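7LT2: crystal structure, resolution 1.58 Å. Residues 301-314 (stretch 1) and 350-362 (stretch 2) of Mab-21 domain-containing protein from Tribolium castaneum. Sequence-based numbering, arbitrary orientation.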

# COMPACT_ATOMS: atom_id res chain seq x y z
N LEU A 301 0.07 -25.88 -4.36
CA LEU A 301 -0.31 -24.59 -4.92
C LEU A 301 -1.61 -24.71 -5.71
O LEU A 301 -2.45 -23.80 -5.66
CB LEU A 301 0.82 -24.04 -5.80
CG LEU A 301 0.56 -22.65 -6.39
CD1 LEU A 301 0.05 -21.65 -5.34
CD2 LEU A 301 1.81 -22.12 -7.06
N ARG A 302 -1.80 -25.82 -6.43
CA ARG A 302 -3.04 -26.00 -7.17
C ARG A 302 -4.24 -26.01 -6.22
O ARG A 302 -5.26 -25.35 -6.49
CB ARG A 302 -3.00 -27.29 -7.98
CG ARG A 302 -4.21 -27.46 -8.88
CD ARG A 302 -4.18 -28.79 -9.60
NE ARG A 302 -5.42 -29.03 -10.33
CZ ARG A 302 -5.77 -30.21 -10.83
NH1 ARG A 302 -4.99 -31.27 -10.70
NH2 ARG A 302 -6.93 -30.32 -11.47
N GLU A 303 -4.14 -26.74 -5.11
CA GLU A 303 -5.28 -26.83 -4.20
C GLU A 303 -5.56 -25.50 -3.51
O GLU A 303 -6.73 -25.10 -3.37
CB GLU A 303 -5.07 -27.93 -3.16
CG GLU A 303 -6.28 -28.09 -2.25
CD GLU A 303 -6.19 -29.30 -1.34
OE1 GLU A 303 -5.19 -30.05 -1.41
OE2 GLU A 303 -7.14 -29.49 -0.55
N VAL A 304 -4.52 -24.79 -3.08
CA VAL A 304 -4.73 -23.48 -2.46
C VAL A 304 -5.34 -22.51 -3.47
O VAL A 304 -6.29 -21.78 -3.16
CB VAL A 304 -3.41 -22.94 -1.88
CG1 VAL A 304 -3.61 -21.53 -1.31
CG2 VAL A 304 -2.89 -23.87 -0.79
N PHE A 305 -4.80 -22.49 -4.69
CA PHE A 305 -5.34 -21.61 -5.73
C PHE A 305 -6.80 -21.92 -6.03
O PHE A 305 -7.64 -21.02 -6.06
CB PHE A 305 -4.49 -21.72 -7.00
CG PHE A 305 -5.10 -21.05 -8.21
CD1 PHE A 305 -5.14 -19.66 -8.30
CD2 PHE A 305 -5.60 -21.80 -9.26
CE1 PHE A 305 -5.69 -19.04 -9.41
CE2 PHE A 305 -6.15 -21.18 -10.37
CZ PHE A 305 -6.20 -19.81 -10.45
N MET A 306 -7.12 -23.20 -6.27
CA MET A 306 -8.49 -23.56 -6.61
C MET A 306 -9.45 -23.27 -5.47
O MET A 306 -10.57 -22.81 -5.70
CB MET A 306 -8.56 -25.04 -7.00
CG MET A 306 -7.91 -25.37 -8.34
SD MET A 306 -8.67 -24.47 -9.71
CE MET A 306 -10.37 -25.01 -9.54
N THR A 307 -9.03 -23.55 -4.24
CA THR A 307 -9.94 -23.35 -3.12
C THR A 307 -10.18 -21.87 -2.85
O THR A 307 -11.33 -21.46 -2.63
CB THR A 307 -9.40 -24.05 -1.87
OG1 THR A 307 -9.42 -25.46 -2.08
CG2 THR A 307 -10.26 -23.71 -0.66
N THR A 308 -9.12 -21.06 -2.87
CA THR A 308 -9.30 -19.63 -2.62
C THR A 308 -10.02 -18.96 -3.78
O THR A 308 -10.77 -18.00 -3.57
CB THR A 308 -7.96 -18.93 -2.33
OG1 THR A 308 -7.04 -19.13 -3.41
CG2 THR A 308 -7.36 -19.45 -1.04
N LEU A 309 -9.82 -19.45 -5.01
CA LEU A 309 -10.56 -18.91 -6.15
C LEU A 309 -12.05 -19.16 -6.00
O LEU A 309 -12.87 -18.27 -6.27
CB LEU A 309 -10.04 -19.51 -7.45
CG LEU A 309 -10.76 -19.10 -8.75
CD1 LEU A 309 -10.66 -17.60 -9.01
CD2 LEU A 309 -10.22 -19.88 -9.94
N ARG A 310 -12.43 -20.36 -5.56
CA ARG A 310 -13.84 -20.66 -5.31
C ARG A 310 -14.42 -19.75 -4.23
O ARG A 310 -15.55 -19.25 -4.38
CB ARG A 310 -14.00 -22.13 -4.91
CG ARG A 310 -13.71 -23.12 -6.03
CD ARG A 310 -13.92 -24.55 -5.54
NE ARG A 310 -13.49 -25.53 -6.53
CZ ARG A 310 -14.24 -25.99 -7.51
NH1 ARG A 310 -15.49 -25.57 -7.68
NH2 ARG A 310 -13.73 -26.89 -8.35
N GLU A 311 -13.67 -19.54 -3.14
CA GLU A 311 -14.17 -18.71 -2.04
C GLU A 311 -14.23 -17.24 -2.44
O GLU A 311 -15.16 -16.52 -2.06
CB GLU A 311 -13.31 -18.93 -0.79
CG GLU A 311 -13.96 -19.84 0.26
CD GLU A 311 -15.21 -19.23 0.85
OE1 GLU A 311 -15.08 -18.24 1.60
OE2 GLU A 311 -16.31 -19.75 0.55
N TYR A 312 -13.25 -16.78 -3.23
CA TYR A 312 -13.29 -15.44 -3.81
C TYR A 312 -14.55 -15.24 -4.64
O TYR A 312 -15.22 -14.20 -4.54
CB TYR A 312 -12.02 -15.23 -4.64
CG TYR A 312 -11.99 -14.01 -5.53
CD1 TYR A 312 -12.07 -12.73 -5.00
CD2 TYR A 312 -11.82 -14.14 -6.90
CE1 TYR A 312 -12.02 -11.61 -5.81
CE2 TYR A 312 -11.76 -13.03 -7.72
CZ TYR A 312 -11.86 -11.77 -7.18
OH TYR A 312 -11.80 -10.67 -8.00
N ASN A 313 -14.92 -16.24 -5.45
CA ASN A 313 -16.15 -16.15 -6.23
C ASN A 313 -17.38 -16.05 -5.34
O ASN A 313 -18.34 -15.35 -5.69
CB ASN A 313 -16.27 -17.35 -7.17
CG ASN A 313 -17.24 -17.10 -8.30
OD1 ASN A 313 -17.52 -15.95 -8.65
ND2 ASN A 313 -17.78 -18.17 -8.87
N GLU A 314 -17.38 -16.72 -4.18
CA GLU A 314 -18.54 -16.65 -3.29
C GLU A 314 -18.71 -15.26 -2.71
O GLU A 314 -19.85 -14.80 -2.52
CB GLU A 314 -18.41 -17.69 -2.18
CG GLU A 314 -18.41 -19.13 -2.66
CD GLU A 314 -19.72 -19.54 -3.30
OE1 GLU A 314 -20.74 -18.84 -3.09
OE2 GLU A 314 -19.74 -20.57 -4.02
N ILE A 350 -14.79 -20.07 -15.51
CA ILE A 350 -13.37 -20.38 -15.48
C ILE A 350 -13.10 -21.56 -14.56
O ILE A 350 -12.35 -22.48 -14.91
CB ILE A 350 -12.56 -19.13 -15.07
CG1 ILE A 350 -12.68 -18.05 -16.16
CG2 ILE A 350 -11.10 -19.49 -14.80
CD1 ILE A 350 -12.07 -16.72 -15.79
N ILE A 351 -13.73 -21.56 -13.38
CA ILE A 351 -13.55 -22.67 -12.44
C ILE A 351 -13.95 -23.99 -13.09
O ILE A 351 -13.24 -25.00 -12.97
CB ILE A 351 -14.34 -22.41 -11.15
CG1 ILE A 351 -13.78 -21.17 -10.44
CG2 ILE A 351 -14.26 -23.62 -10.23
CD1 ILE A 351 -14.60 -20.73 -9.25
N LYS A 352 -15.09 -24.01 -13.79
CA LYS A 352 -15.51 -25.23 -14.46
C LYS A 352 -14.51 -25.66 -15.53
O LYS A 352 -14.30 -26.85 -15.75
CB LYS A 352 -16.90 -25.04 -15.09
CG LYS A 352 -18.00 -24.73 -14.09
CD LYS A 352 -18.16 -25.86 -13.09
CE LYS A 352 -19.30 -26.79 -13.48
NZ LYS A 352 -20.62 -26.10 -13.37
N ASP A 353 -13.89 -24.69 -16.19
CA ASP A 353 -12.99 -24.99 -17.30
C ASP A 353 -11.63 -25.50 -16.83
O ASP A 353 -10.96 -26.21 -17.58
CB ASP A 353 -12.81 -23.74 -18.17
CG ASP A 353 -12.25 -24.06 -19.53
OD1 ASP A 353 -12.90 -24.81 -20.29
OD2 ASP A 353 -11.15 -23.55 -19.85
N ILE A 354 -11.22 -25.15 -15.61
CA ILE A 354 -9.91 -25.54 -15.10
C ILE A 354 -9.99 -26.59 -14.00
O ILE A 354 -8.97 -27.22 -13.70
CB ILE A 354 -9.11 -24.32 -14.60
CG1 ILE A 354 -9.76 -23.74 -13.34
CG2 ILE A 354 -9.01 -23.26 -15.69
CD1 ILE A 354 -9.03 -22.52 -12.78
N GLU A 355 -11.16 -26.77 -13.38
CA GLU A 355 -11.49 -27.80 -12.40
C GLU A 355 -10.67 -29.07 -12.57
O GLU A 355 -9.89 -29.45 -11.68
CB GLU A 355 -12.97 -28.14 -12.52
CG GLU A 355 -13.66 -28.46 -11.22
CD GLU A 355 -15.13 -28.12 -11.27
OE1 GLU A 355 -15.80 -28.49 -12.27
OE2 GLU A 355 -15.62 -27.47 -10.32
N ASN A 356 -10.85 -29.74 -13.70
CA ASN A 356 -10.21 -31.01 -14.00
C ASN A 356 -9.25 -30.90 -15.18
O ASN A 356 -8.88 -31.91 -15.78
CB ASN A 356 -11.27 -32.08 -14.29
CG ASN A 356 -12.24 -32.26 -13.13
OD1 ASN A 356 -11.84 -32.34 -11.98
ND2 ASN A 356 -13.53 -32.31 -13.45
N ASN A 357 -8.84 -29.68 -15.52
CA ASN A 357 -7.94 -29.42 -16.65
C ASN A 357 -6.98 -28.33 -16.24
O ASN A 357 -7.12 -27.17 -16.64
CB ASN A 357 -8.74 -29.02 -17.89
CG ASN A 357 -9.68 -30.11 -18.37
OD1 ASN A 357 -9.29 -30.97 -19.17
ND2 ASN A 357 -10.91 -30.08 -17.88
N PRO A 358 -5.96 -28.66 -15.43
CA PRO A 358 -5.01 -27.62 -15.00
C PRO A 358 -4.23 -27.02 -16.15
O PRO A 358 -3.71 -25.90 -16.01
CB PRO A 358 -4.10 -28.36 -14.01
CG PRO A 358 -4.22 -29.80 -14.38
CD PRO A 358 -5.63 -29.99 -14.89
N GLU A 359 -4.13 -27.71 -17.29
CA GLU A 359 -3.47 -27.14 -18.46
C GLU A 359 -4.24 -25.97 -19.06
O GLU A 359 -3.69 -25.25 -19.89
CB GLU A 359 -3.25 -28.22 -19.52
CG GLU A 359 -4.49 -28.64 -20.29
CD GLU A 359 -5.34 -29.65 -19.53
OE1 GLU A 359 -5.03 -29.95 -18.36
OE2 GLU A 359 -6.32 -30.15 -20.12
N ASN A 360 -5.51 -25.78 -18.67
CA ASN A 360 -6.28 -24.63 -19.13
C ASN A 360 -6.06 -23.38 -18.28
O ASN A 360 -6.52 -22.31 -18.68
CB ASN A 360 -7.78 -24.97 -19.14
CG ASN A 360 -8.14 -25.99 -20.20
OD1 ASN A 360 -7.36 -26.25 -21.11
ND2 ASN A 360 -9.34 -26.55 -20.09
N ILE A 361 -5.39 -23.50 -17.13
CA ILE A 361 -5.23 -22.34 -16.26
C ILE A 361 -4.47 -21.23 -16.97
O ILE A 361 -4.88 -20.06 -16.95
CB ILE A 361 -4.52 -22.74 -14.95
CG1 ILE A 361 -5.39 -23.71 -14.15
CG2 ILE A 361 -4.19 -21.50 -14.13
CD1 ILE A 361 -4.68 -24.27 -12.92
N ALA A 362 -3.34 -21.57 -17.61
CA ALA A 362 -2.54 -20.57 -18.30
C ALA A 362 -3.32 -19.89 -19.42
O ALA A 362 -3.07 -18.72 -19.73
CB ALA A 362 -1.27 -21.20 -18.86
O HOH W 1 -7.17 -27.06 -11.52

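Helix 301-314 packs against helix 350-354 and the loop that follows it, the two helices running nearly antiparallel at 157°. Ile351 covers the most surface. Its CA-to-CB bond points toward the first helix, and its side chain sits as a knob among Met306, Leu309, Arg310 and Asn313. A branched aliphatic residue suits such a hole because it offers methyl and methylene surface in more than one direction: Ile351 CG1 lies 3.8 Å from Leu309 CD2, while Ile351 CG2 lies 4.2 Å from Met306 CE and 3.4 Å from Arg310 NH1, over one face of the guanidinium.

That arrangement leaves the edge of the Arg310 guanidinium free for charge pairing. Arg310 NH2 donates to Glu355 OE2 at 2.8 Å in a well-aligned salt bridge, and Arg310 NH1 adds a weak hydrogen bond to that oxygen at 3.3 Å.

Arg302, with an extended side chain, reaches the backbone around Glu355, the first residue to leave helical phi/psi after helix 350-354. Arg302 NH2 makes a weak hydrogen bond to Glu355 O (3.1 Å), and Pro358 CD lies over one guanidinium face, 3.7 Å from Arg302 NH2. A water accepts from Arg302 NE (2.9 Å) and donates to Ile354 O (2.8 Å), bridging the stretches. Arginine can thus meet one carbonyl directly, though weakly, another through water, and lay a guanidinium face against the proline ring. Farther into the interface, Ile354 CD1 packs 3.7 Å from Met306 SD and 4.0 Å from Phe305 CE2.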